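Long-range contacts in putative dihydrodipicolinate synthase family protein (Coccidioides immitis, PDB 3QFE), which is of unknown function but belongs to the dihydrodipicolinate synthase family of TIM-barrel proteins: residues Pro17-Phe22 with Thr54-Ala58; Tyr267-Phe272 with Val303-Met307. The contacts are given in a common frame with arbitrary orientation. Residues are numbered along the deposited sequence.

Contact 1. Residues Pro17-Phe22 with Thr54-Ala58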
loop_
_atom_site.group_PDB
_atom_site.type_symbol
_atom_site.label_atom_id
_atom_site.label_comp_id
_atom_site.label_asym_id
_atom_site.label_seq_id
_atom_site.Cartn_x
_atom_site.Cartn_y
_atom_site.Cartn_z
ATOM N N PRO A 17 -0.016 1.627 2.478
ATOM C CA PRO A 17 1.365 1.515 2.021
ATOM C C PRO A 17 2.228 2.566 2.749
ATOM O O PRO A 17 2.263 3.754 2.350
ATOM C CB PRO A 17 1.257 1.790 0.517
ATOM C CG PRO A 17 0.097 2.763 0.410
ATOM C CD PRO A 17 -0.823 2.480 1.584
ATOM N N ALA A 18 2.905 2.109 3.806
ATOM C CA ALA A 18 3.557 2.983 4.776
ATOM C C ALA A 18 4.738 3.755 4.187
ATOM O O ALA A 18 5.499 3.223 3.380
ATOM C CB ALA A 18 4.007 2.176 5.980
ATOM N N VAL A 19 4.881 5.015 4.588
ATOM C CA VAL A 19 6.040 5.817 4.189
ATOM C C VAL A 19 7.283 5.371 4.976
ATOM O O VAL A 19 7.158 4.621 5.947
ATOM C CB VAL A 19 5.785 7.339 4.359
ATOM C CG1 VAL A 19 4.751 7.809 3.337
ATOM C CG2 VAL A 19 5.345 7.687 5.768
ATOM N N THR A 20 8.466 5.856 4.572
ATOM C CA THR A 20 9.733 5.493 5.208
ATOM C C THR A 20 10.453 6.679 5.843
ATOM O O THR A 20 10.603 7.739 5.222
ATOM C CB THR A 20 10.653 4.824 4.177
ATOM O OG1 THR A 20 10.008 3.653 3.690
ATOM C CG2 THR A 20 12.032 4.440 4.786
ATOM N N PHE A 21 10.931 6.468 7.068
ATOM C CA PHE A 21 11.662 7.455 7.852
ATOM C C PHE A 21 13.173 7.344 7.602
ATOM O O PHE A 21 13.717 6.245 7.631
ATOM C CB PHE A 21 11.389 7.214 9.357
ATOM C CG PHE A 21 10.016 7.661 9.815
ATOM C CD1 PHE A 21 9.835 8.910 10.411
ATOM C CD2 PHE A 21 8.907 6.858 9.632
ATOM C CE1 PHE A 21 8.552 9.338 10.844
ATOM C CE2 PHE A 21 7.634 7.290 10.038
ATOM C CZ PHE A 21 7.465 8.535 10.660
ATOM N N PHE A 22 13.847 8.485 7.393
ATOM C CA PHE A 22 15.298 8.520 7.209
ATOM C C PHE A 22 15.926 9.501 8.175
ATOM O O PHE A 22 15.476 10.665 8.278
ATOM C CB PHE A 22 15.695 8.964 5.785
ATOM C CG PHE A 22 15.204 8.058 4.699
ATOM C CD1 PHE A 22 15.770 6.780 4.520
ATOM C CD2 PHE A 22 14.199 8.474 3.830
ATOM C CE1 PHE A 22 15.336 5.940 3.519
ATOM C CE2 PHE A 22 13.757 7.636 2.812
ATOM C CZ PHE A 22 14.317 6.358 2.671
ATOM N N THR A 54 5.301 1.649 -3.370
ATOM C CA THR A 54 5.964 2.763 -4.070
ATOM C C THR A 54 6.104 3.999 -3.159
ATOM O O THR A 54 7.100 4.743 -3.259
ATOM C CB THR A 54 5.207 3.074 -5.394
ATOM O OG1 THR A 54 5.415 1.983 -6.313
ATOM C CG2 THR A 54 5.657 4.412 -6.039
ATOM N N ASN A 55 5.109 4.192 -2.277
ATOM C CA ASN A 55 5.116 5.249 -1.265
ATOM C C ASN A 55 6.267 5.158 -0.244
ATOM O O ASN A 55 6.610 6.144 0.395
ATOM C CB ASN A 55 3.764 5.296 -0.534
ATOM C CG ASN A 55 2.652 5.822 -1.419
ATOM O OD1 ASN A 55 2.526 7.033 -1.624
ATOM N ND2 ASN A 55 1.855 4.913 -1.982
ATOM N N ALA A 56 6.853 3.976 -0.097
ATOM C CA ALA A 56 7.921 3.753 0.881
ATOM C C ALA A 56 9.285 4.020 0.267
ATOM O O ALA A 56 10.314 3.800 0.934
ATOM C CB ALA A 56 7.874 2.331 1.396
ATOM N N GLU A 57 9.298 4.474 -1.000
ATOM C CA GLU A 57 10.543 4.693 -1.727
ATOM C C GLU A 57 11.391 3.396 -1.756
ATOM O O GLU A 57 12.630 3.422 -1.603
ATOM C CB GLU A 57 11.333 5.834 -1.067
ATOM C CG GLU A 57 10.644 7.204 -1.077
ATOM C CD GLU A 57 11.326 8.200 -0.137
ATOM O OE1 GLU A 57 11.156 8.045 1.092
ATOM O OE2 GLU A 57 12.022 9.139 -0.605
ATOM N N ALA A 58 10.715 2.261 -1.936
ATOM C CA ALA A 58 11.381 0.965 -1.924
ATOM C C ALA A 58 12.521 0.911 -2.939
ATOM O O ALA A 58 13.552 0.278 -2.692
ATOM C CB ALA A 58 10.393 -0.158 -2.184
HETATM O O HOH W 1 8.736 6.885 1.955
#
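The one direct hydrogen bond between these two loops depends on the Thr20 rotamer: with chi1 in the m well, OG1 donates to Ala56 O at 2.8 Å. A bridging water adds a second tie, accepting from Thr20 N (2.8 Å to its oxygen) and donating to Asn55 O (2.7 Å) and Glu57 OE1 (2.8 Å). Glu57 has left-handed backbone angles (56/40), and its m, t side chain brings OE1 to 3.1 Å from Phe22 CE2, at the ring edge. The charge is met mainly by a salt bridge to Lys266, which also binds Thr20 O. At the other end the backbone sets Asn55 CB 3.6 Å from Pro17 O, and the m rotamer brings ND2 to 3.7 Å from Pro17 CG, while Ala56 CB lies 3.2 Å from Ala18 O. The loops follow the neighbouring parallel strands 13-17 and 48-51, so the contact lies at the C-terminal end of the TIM barrel, the end where enzymes of this fold carry their active sites.

Contact 2. Residues Tyr267-Phe272 with Val303-Met307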
loop_
_atom_site.group_PDB
_atom_site.type_symbol
_atom_site.label_atom_id
_atom_site.label_comp_id
_atom_site.label_asym_id
_atom_site.label_seq_id
_atom_site.Cartn_x
_atom_site.Cartn_y
_atom_site.Cartn_z
ATOM N N TYR A 267 5.155 14.435 3.759
ATOM C CA TYR A 267 5.034 15.651 4.563
ATOM C C TYR A 267 3.687 15.688 5.303
ATOM O O TYR A 267 3.597 16.123 6.460
ATOM C CB TYR A 267 5.247 16.910 3.714
ATOM C CG TYR A 267 4.953 18.170 4.491
ATOM C CD1 TYR A 267 5.884 18.687 5.402
ATOM C CD2 TYR A 267 3.713 18.806 4.383
ATOM C CE1 TYR A 267 5.595 19.822 6.149
ATOM C CE2 TYR A 267 3.421 19.935 5.140
ATOM C CZ TYR A 267 4.366 20.440 6.016
ATOM O OH TYR A 267 4.072 21.559 6.774
ATOM N N ALA A 268 2.633 15.218 4.639
ATOM C CA ALA A 268 1.315 15.177 5.280
ATOM C C ALA A 268 1.357 14.197 6.456
ATOM O O ALA A 268 0.889 14.500 7.537
ATOM C CB ALA A 268 0.233 14.804 4.276
ATOM N N ALA A 269 1.953 13.033 6.239
ATOM C CA ALA A 269 2.129 12.060 7.315
ATOM C C ALA A 269 2.954 12.673 8.439
ATOM O O ALA A 269 2.642 12.473 9.613
ATOM C CB ALA A 269 2.791 10.813 6.789
ATOM N N ALA A 270 3.978 13.456 8.085
ATOM C CA ALA A 270 4.831 14.072 9.091
ATOM C C ALA A 270 4.013 14.947 10.032
ATOM O O ALA A 270 4.265 14.968 11.245
ATOM C CB ALA A 270 5.940 14.876 8.459
ATOM N N ILE A 271 3.041 15.687 9.506
ATOM C CA ILE A 271 2.408 16.668 10.370
ATOM C C ILE A 271 1.091 16.208 10.945
ATOM O O ILE A 271 0.529 16.859 11.821
ATOM C CB ILE A 271 2.300 18.066 9.714
ATOM C CG1 ILE A 271 1.497 18.003 8.409
ATOM C CG2 ILE A 271 3.701 18.688 9.536
ATOM C CD1 ILE A 271 0.795 19.306 8.114
ATOM N N PHE A 272 0.595 15.078 10.455
ATOM C CA PHE A 272 -0.638 14.544 10.988
ATOM C C PHE A 272 -0.388 13.253 11.743
ATOM O O PHE A 272 -0.207 13.286 12.962
ATOM C CB PHE A 272 -1.706 14.433 9.900
ATOM C CG PHE A 272 -2.099 15.765 9.328
ATOM C CD1 PHE A 272 -2.691 16.746 10.147
ATOM C CD2 PHE A 272 -1.856 16.069 7.982
ATOM C CE1 PHE A 272 -3.052 18.016 9.626
ATOM C CE2 PHE A 272 -2.218 17.326 7.440
ATOM C CZ PHE A 272 -2.813 18.306 8.266
ATOM N N VAL A 303 -1.097 21.795 1.874
ATOM C CA VAL A 303 -1.397 20.607 2.655
ATOM C C VAL A 303 -2.134 20.960 3.944
ATOM O O VAL A 303 -3.175 20.377 4.240
ATOM C CB VAL A 303 -0.125 19.805 2.944
ATOM C CG1 VAL A 303 -0.410 18.647 3.930
ATOM C CG2 VAL A 303 0.438 19.270 1.636
ATOM N N ARG A 304 -1.612 21.940 4.677
ATOM C CA ARG A 304 -2.198 22.351 5.941
ATOM C C ARG A 304 -3.603 22.937 5.765
ATOM O O ARG A 304 -4.493 22.658 6.566
ATOM C CB ARG A 304 -1.282 23.326 6.680
ATOM C CG ARG A 304 0.146 22.813 6.849
ATOM C CD ARG A 304 0.992 23.669 7.799
ATOM N NE ARG A 304 1.279 25.000 7.248
ATOM C CZ ARG A 304 2.425 25.364 6.663
ATOM N NH1 ARG A 304 3.440 24.512 6.541
ATOM N NH2 ARG A 304 2.564 26.599 6.198
ATOM N N LYS A 305 -3.812 23.725 4.711
ATOM C CA LYS A 305 -5.125 24.332 4.478
ATOM C C LYS A 305 -6.153 23.279 4.062
ATOM O O LYS A 305 -7.219 23.163 4.676
ATOM C CB LYS A 305 -5.059 25.449 3.421
ATOM N N VAL A 306 -5.804 22.499 3.046
ATOM C CA VAL A 306 -6.719 21.570 2.406
ATOM C C VAL A 306 -7.053 20.341 3.253
ATOM O O VAL A 306 -8.082 19.707 3.041
ATOM C CB VAL A 306 -6.159 21.148 1.021
ATOM C CG1 VAL A 306 -6.607 19.733 0.605
ATOM C CG2 VAL A 306 -6.521 22.194 -0.023
ATOM N N MET A 307 -6.195 20.005 4.207
ATOM C CA MET A 307 -6.418 18.821 5.035
ATOM C C MET A 307 -6.948 19.122 6.452
ATOM O O MET A 307 -7.242 18.192 7.205
ATOM C CB MET A 307 -5.138 17.992 5.112
ATOM C CG MET A 307 -4.701 17.383 3.813
ATOM S SD MET A 307 -3.328 16.231 4.074
ATOM C CE MET A 307 -2.924 15.822 2.381
#
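The helical region that follows the eight-stranded barrel packs upon itself here, the last turn of helix 262-271 lying against the middle of the C-terminal helix 297-317. The axes of the helical segments 267-271 and 303-307 cross at -72° and come no closer than 11.0 Å, so side chains rather than backbones fill the gap. Val303 sits at the centre. Its t rotamer points CG1 at Ala268 CB (3.9 Å), while the same CG1 lies 4.2 Å from Tyr267 CD2, 4.2 Å from Phe272 CE2 and 4.4 Å from Ile271 CD1, meeting both aromatic rings at their edges. One turn further on, Met307 extends its side chain so that CE reaches Ala268 CB at 3.8 Å and SD approaches Phe272 CE2 at 3.7 Å. The sulfur is 4.9 Å from the Phe272 ring centroid, an oblique Met-aromatic contact. Phe272, the first residue to depart from the helical conformation, also meets the ring of Phe225, and Val224 touches both Phe272 and Ala268. At the solvent side, Ile271 CD1 rests 3.8 Å from Arg304 CG, and the long Arg304 side chain continues to Tyr267, where NH1 donates a hydrogen bond to OH (3.0 Å, N-H...O angle 146°). The chemistry is thus mainly that of an apolar interface of branched, aromatic and sulfur-containing side chains, with one polar link between a charged guanidinium and a neutral phenol; cohesion between these segments probably comes largely from the exclusion of water.

Helix 262-271 connects the two contacts, whose centres are 16 Å apart. Its Lys266 turns to the barrel loops of contact 1, while the next residue, Tyr267, belongs to contact 2. The contacts also touch directly, Val19 CG2 lying 4.2 Å from Ala269 CB in apolar packing. They differ in depth: contact 1 is centred about 9 Å from the centre of the chain and contact 2 about 19 Å from it. The calcium ion belongs to the outer region, about 12 Å from the side chain of Phe272 and bound at Ala315 and Ser318, towards the C-terminal end of the chain, beyond Val303-Met307; neither contact supplies its ligands.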